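Local coordinates for protein siderophore enterobactin esterase (Emericella nidulans, PDB 6GUO) that hydrolyses the ester bonds of the bacterial siderophore enterobactin inside the fungal cell, releasing its iron, at residues 47-58 against 154-163. Numbering follows the deposited sequence.
Sequences ASGKSANAVYLV and VSFGRTALFG
Two adjacent parallel strands in the central sheet of this alpha/beta-hydrolase meet here, A52-V58 running beside F156-G163. Backbone bonds tie them: Y56 N donates to A160 O at 2.7 Å, and Y56 O receives F162 N at 2.9 Å in a nearly straight bond (171°). Between A52 and A54 the register slips by one residue at a beta bulge that takes in G157 and R158. N53 spans the bulge: with CG anti to its own carbonyl carbon (chi1 -63°), OD1 accepts R158 N at 2.8 Å, a bent bond (141°) whose donor is tilted from the amide plane. G157, having no side chain, lets that same OD1 lie against its CA. The strand from F156 leads toward G163, the first residue of a GxSxG sequence consistent with the nucleophile elbow of this fold. On the face covered by helix 131-150, small A52 and A54 leave room for the F156 ring, whose CD1 lies 3.9 Å from A54 CB; V154 CG1 lies over one face of that ring, toward its rim, and also meets A52 CB at 3.6 Å. On the other face, the L57 methyl CD2 packs 3.8 Å from F162 CB, both apolar and buried.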
ATOM      1  N   ALA A  47      10.915  -5.515  22.669  1.00 25.54           N
ATOM      2  CA  ALA A  47      11.685  -4.523  21.919  1.00 25.15           C
ATOM      3  C   ALA A  47      13.105  -4.312  22.466  1.00 26.01           C
ATOM      4  O   ALA A  47      13.837  -3.461  21.951  1.00 24.85           O
ATOM      5  CB  ALA A  47      10.928  -3.204  21.897  1.00 23.89           C
ATOM      6  N   SER A  48      13.485  -5.071  23.499  1.00 27.34           N
ATOM      7  CA  SER A  48      14.810  -4.992  24.129  1.00 28.45           C
ATOM      8  C   SER A  48      15.173  -3.568  24.559  1.00 27.13           C
ATOM      9  O   SER A  48      16.279  -3.087  24.299  1.00 28.31           O
ATOM     10  CB  SER A  48      15.883  -5.585  23.202  1.00 29.97           C
ATOM     11  OG  SER A  48      15.602  -6.943  22.907  1.00 31.32           O
ATOM     12  N   GLY A  49      14.220  -2.890  25.195  1.00 25.65           N
ATOM     13  CA  GLY A  49      14.428  -1.529  25.692  1.00 26.50           C
ATOM     14  C   GLY A  49      14.172  -0.399  24.704  1.00 24.18           C
ATOM     15  O   GLY A  49      14.156   0.758  25.105  1.00 23.64           O
ATOM     16  N   LYS A  50      13.961  -0.717  23.426  1.00 22.56           N
ATOM     17  CA  LYS A  50      13.702   0.310  22.417  1.00 23.91           C
ATOM     18  C   LYS A  50      12.368   1.024  22.642  1.00 22.55           C
ATOM     19  O   LYS A  50      11.418   0.451  23.182  1.00 20.93           O
ATOM     20  CB  LYS A  50      13.749  -0.280  21.001  1.00 25.57           C
ATOM     21  CG  LYS A  50      15.148  -0.679  20.558  1.00 28.90           C
ATOM     22  CD  LYS A  50      15.127  -1.376  19.207  1.00 33.27           C
ATOM     23  CE  LYS A  50      16.525  -1.787  18.767  1.00 37.91           C
ATOM     24  NZ  LYS A  50      16.482  -2.931  17.813  1.00 42.21           N
ATOM     25  N   SER A  51      12.332   2.290  22.239  1.00 22.00           N
ATOM     26  CA  SER A  51      11.115   3.093  22.261  1.00 22.32           C
ATOM     27  C   SER A  51      10.362   2.878  20.956  1.00 20.84           C
ATOM     28  O   SER A  51      10.843   2.180  20.055  1.00 19.96           O
ATOM     29  CB  SER A  51      11.463   4.568  22.445  1.00 24.20           C
ATOM     30  OG  SER A  51      12.161   4.757  23.663  1.00 27.30           O
ATOM     31  N   ALA A  52       9.180   3.472  20.853  1.00 19.56           N
ATOM     32  CA  ALA A  52       8.376   3.345  19.644  1.00 19.99           C
ATOM     33  C   ALA A  52       7.441   4.523  19.455  1.00 19.56           C
ATOM     34  O   ALA A  52       7.164   5.269  20.390  1.00 21.65           O
ATOM     35  CB  ALA A  52       7.574   2.054  19.678  1.00 19.83           C
ATOM     36  N   ASN A  53       6.982   4.685  18.222  1.00 17.70           N
ATOM     37  CA  ASN A  53       5.836   5.519  17.917  1.00 16.96           C
ATOM     38  C   ASN A  53       4.684   4.582  17.603  1.00 15.33           C
ATOM     39  O   ASN A  53       4.862   3.362  17.581  1.00 14.81           O
ATOM     40  CB  ASN A  53       6.165   6.458  16.761  1.00 17.99           C
ATOM     41  CG  ASN A  53       7.290   7.418  17.111  1.00 19.37           C
ATOM     42  OD1 ASN A  53       7.317   7.967  18.209  1.00 21.68           O
ATOM     43  ND2 ASN A  53       8.236   7.600  16.197  1.00 21.83           N
ATOM     44  N   ALA A  54       3.498   5.143  17.417  1.00 14.79           N
ATOM     45  CA  ALA A  54       2.303   4.340  17.172  1.00 14.92           C
ATOM     46  C   ALA A  54       1.378   5.028  16.185  1.00 15.45           C
ATOM     47  O   ALA A  54       1.230   6.249  16.215  1.00 17.67           O
ATOM     48  CB  ALA A  54       1.574   4.069  18.476  1.00 14.63           C
ATOM     49  N   VAL A  55       0.760   4.237  15.312  1.00 14.16           N
ATOM     50  CA  VAL A  55      -0.260   4.742  14.408  1.00 14.20           C
ATOM     51  C   VAL A  55      -1.523   3.917  14.612  1.00 13.78           C
ATOM     52  O   VAL A  55      -1.482   2.681  14.601  1.00 14.66           O
ATOM     53  CB  VAL A  55       0.197   4.775  12.927  1.00 15.10           C
ATOM     54  CG1 VAL A  55       0.568   3.398  12.393  1.00 16.21           C
ATOM     55  CG2 VAL A  55      -0.868   5.433  12.061  1.00 15.36           C
ATOM     56  N   TYR A  56      -2.624   4.629  14.841  1.00 13.66           N
ATOM     57  CA  TYR A  56      -3.942   4.046  15.046  1.00 14.02           C
ATOM     58  C   TYR A  56      -4.750   4.232  13.768  1.00 14.12           C
ATOM     59  O   TYR A  56      -4.799   5.333  13.219  1.00 14.88           O
ATOM     60  CB  TYR A  56      -4.630   4.700  16.255  1.00 14.73           C
ATOM     61  CG  TYR A  56      -3.975   4.307  17.559  1.00 16.07           C
ATOM     62  CD1 TYR A  56      -4.515   3.300  18.356  1.00 16.55           C
ATOM     63  CD2 TYR A  56      -2.789   4.910  17.980  1.00 16.67           C
ATOM     64  CE1 TYR A  56      -3.903   2.912  19.539  1.00 17.66           C
ATOM     65  CE2 TYR A  56      -2.169   4.527  19.162  1.00 17.87           C
ATOM     66  CZ  TYR A  56      -2.734   3.533  19.940  1.00 18.39           C
ATOM     67  OH  TYR A  56      -2.122   3.144  21.108  1.00 19.79           O
ATOM     68  N   LEU A  57      -5.368   3.152  13.295  1.00 14.29           N
ATOM     69  CA  LEU A  57      -6.105   3.152  12.037  1.00 14.79           C
ATOM     70  C   LEU A  57      -7.566   2.788  12.279  1.00 14.13           C
ATOM     71  O   LEU A  57      -7.842   1.764  12.886  1.00 14.58           O
ATOM     72  CB  LEU A  57      -5.504   2.126  11.076  1.00 16.34           C
ATOM     73  CG  LEU A  57      -3.987   2.073  10.886  1.00 18.09           C
ATOM     74  CD1 LEU A  57      -3.618   0.842  10.069  1.00 19.41           C
ATOM     75  CD2 LEU A  57      -3.492   3.328  10.203  1.00 19.60           C
ATOM     76  N   VAL A  58      -8.488   3.620  11.796  1.00 14.23           N
ATOM     77  CA  VAL A  58      -9.913   3.233  11.747  1.00 15.70           C
ATOM     78  C   VAL A  58     -10.194   2.627  10.371  1.00 16.35           C
ATOM     79  O   VAL A  58      -9.382   2.774   9.468  1.00 17.19           O
ATOM     80  CB  VAL A  58     -10.865   4.382  12.130  1.00 16.90           C
ATOM     81  CG1 VAL A  58     -10.597   4.800  13.570  1.00 17.87           C
ATOM     82  CG2 VAL A  58     -10.762   5.573  11.180  1.00 17.74           C
ATOM     83  N   VAL A 154       7.763  -0.571  26.612  1.00 22.30           N
ATOM     84  CA  VAL A 154       8.035   0.322  25.487  1.00 21.51           C
ATOM     85  C   VAL A 154       7.527   1.727  25.803  1.00 21.12           C
ATOM     86  O   VAL A 154       6.341   1.912  26.077  1.00 20.57           O
ATOM     87  CB  VAL A 154       7.351  -0.193  24.199  1.00 20.86           C
ATOM     88  CG1 VAL A 154       7.590   0.754  23.028  1.00 21.30           C
ATOM     89  CG2 VAL A 154       7.847  -1.591  23.863  1.00 21.32           C
ATOM     90  N   SER A 155       8.426   2.708  25.759  1.00 20.93           N
ATOM     91  CA  SER A 155       8.044   4.113  25.867  1.00 23.56           C
ATOM     92  C   SER A 155       7.549   4.587  24.503  1.00 22.93           C
ATOM     93  O   SER A 155       8.290   4.518  23.515  1.00 22.49           O
ATOM     94  CB  SER A 155       9.227   4.965  26.334  1.00 25.53           C
ATOM     95  OG  SER A 155       8.880   6.337  26.378  1.00 27.78           O
ATOM     96  N   PHE A 156       6.302   5.055  24.451  1.00 23.55           N
ATOM     97  CA  PHE A 156       5.691   5.525  23.206  1.00 23.04           C
ATOM     98  C   PHE A 156       5.862   7.027  23.055  1.00 23.23           C
ATOM     99  O   PHE A 156       5.474   7.779  23.937  1.00 26.25           O
ATOM    100  CB  PHE A 156       4.215   5.134  23.135  1.00 22.29           C
ATOM    101  CG  PHE A 156       4.006   3.679  22.830  1.00 21.55           C
ATOM    102  CD1 PHE A 156       3.941   3.238  21.513  1.00 21.20           C
ATOM    103  CD2 PHE A 156       3.929   2.743  23.854  1.00 20.42           C
ATOM    104  CE1 PHE A 156       3.764   1.894  21.228  1.00 21.34           C
ATOM    105  CE2 PHE A 156       3.760   1.398  23.576  1.00 20.30           C
ATOM    106  CZ  PHE A 156       3.674   0.970  22.261  1.00 20.32           C
ATOM    107  N   GLY A 157       6.431   7.445  21.928  1.00 23.26           N
ATOM    108  CA  GLY A 157       6.810   8.832  21.702  1.00 25.56           C
ATOM    109  C   GLY A 157       5.740   9.662  21.029  1.00 26.49           C
ATOM    110  O   GLY A 157       5.214  10.601  21.618  1.00 31.08           O
ATOM    111  N   ARG A 158       5.434   9.310  19.786  1.00 23.95           N
ATOM    112  CA  ARG A 158       4.497  10.050  18.953  1.00 23.77           C
ATOM    113  C   ARG A 158       3.352   9.117  18.593  1.00 21.31           C
ATOM    114  O   ARG A 158       3.597   7.964  18.266  1.00 19.96           O
ATOM    115  CB  ARG A 158       5.207  10.532  17.688  1.00 27.94           C
ATOM    116  CG  ARG A 158       4.454  11.601  16.920  1.00 31.99           C
ATOM    117  CD  ARG A 158       5.308  12.220  15.822  1.00 35.83           C
ATOM    118  NE  ARG A 158       6.164  13.315  16.302  1.00 39.00           N
ATOM    119  CZ  ARG A 158       7.486  13.267  16.511  1.00 42.24           C
ATOM    120  NH1 ARG A 158       8.112  14.358  16.944  1.00 45.16           N
ATOM    121  NH2 ARG A 158       8.199  12.160  16.303  1.00 44.84           N
ATOM    122  N   THR A 159       2.117   9.609  18.674  1.00 20.26           N
ATOM    123  CA  THR A 159       0.937   8.836  18.276  1.00 19.63           C
ATOM    124  C   THR A 159       0.230   9.515  17.115  1.00 18.25           C
ATOM    125  O   THR A 159       0.178  10.745  17.038  1.00 19.26           O
ATOM    126  CB  THR A 159      -0.059   8.640  19.435  1.00 21.50           C
ATOM    127  OG1 THR A 159      -0.523   9.912  19.899  1.00 22.94           O
ATOM    128  CG2 THR A 159       0.602   7.877  20.572  1.00 22.96           C
ATOM    129  N   ALA A 160      -0.309   8.702  16.211  1.00 15.91           N
ATOM    130  CA  ALA A 160      -1.023   9.204  15.048  1.00 15.01           C
ATOM    131  C   ALA A 160      -2.348   8.479  14.869  1.00 14.01           C
ATOM    132  O   ALA A 160      -2.476   7.309  15.237  1.00 14.24           O
ATOM    133  CB  ALA A 160      -0.174   9.044  13.801  1.00 15.35           C
ATOM    134  N   LEU A 161      -3.315   9.195  14.302  1.00 13.38           N
ATOM    135  CA  LEU A 161      -4.601   8.639  13.890  1.00 14.41           C
ATOM    136  C   LEU A 161      -4.752   8.827  12.385  1.00 14.48           C
ATOM    137  O   LEU A 161      -4.686   9.959  11.892  1.00 14.54           O
ATOM    138  CB  LEU A 161      -5.747   9.355  14.604  1.00 15.49           C
ATOM    139  CG  LEU A 161      -7.183   8.940  14.233  1.00 16.49           C
ATOM    140  CD1 LEU A 161      -7.458   7.479  14.571  1.00 16.34           C
ATOM    141  CD2 LEU A 161      -8.178   9.856  14.928  1.00 17.33           C
ATOM    142  N   PHE A 162      -4.990   7.725  11.671  1.00 14.08           N
ATOM    143  CA  PHE A 162      -5.311   7.764  10.246  1.00 13.90           C
ATOM    144  C   PHE A 162      -6.714   7.238  10.011  1.00 13.67           C
ATOM    145  O   PHE A 162      -7.093   6.212  10.559  1.00 13.95           O
ATOM    146  CB  PHE A 162      -4.324   6.923   9.436  1.00 14.23           C
ATOM    147  CG  PHE A 162      -4.627   6.885   7.958  1.00 14.16           C
ATOM    148  CD1 PHE A 162      -3.942   7.702   7.073  1.00 14.71           C
ATOM    149  CD2 PHE A 162      -5.608   6.032   7.450  1.00 13.94           C
ATOM    150  CE1 PHE A 162      -4.219   7.669   5.715  1.00 14.66           C
ATOM    151  CE2 PHE A 162      -5.890   6.000   6.094  1.00 13.70           C
ATOM    152  CZ  PHE A 162      -5.195   6.821   5.228  1.00 13.54           C
ATOM    153  N   GLY A 163      -7.453   7.938   9.158  1.00 14.37           N
ATOM    154  CA  GLY A 163      -8.728   7.463   8.640  1.00 14.49           C
ATOM    155  C   GLY A 163      -8.974   7.983   7.231  1.00 15.22           C
ATOM    156  O   GLY A 163      -8.490   9.058   6.870  1.00 15.37           O
TER
HETATM  157  O   HOH W   1      11.245   2.267  25.655  1.00 29.01           O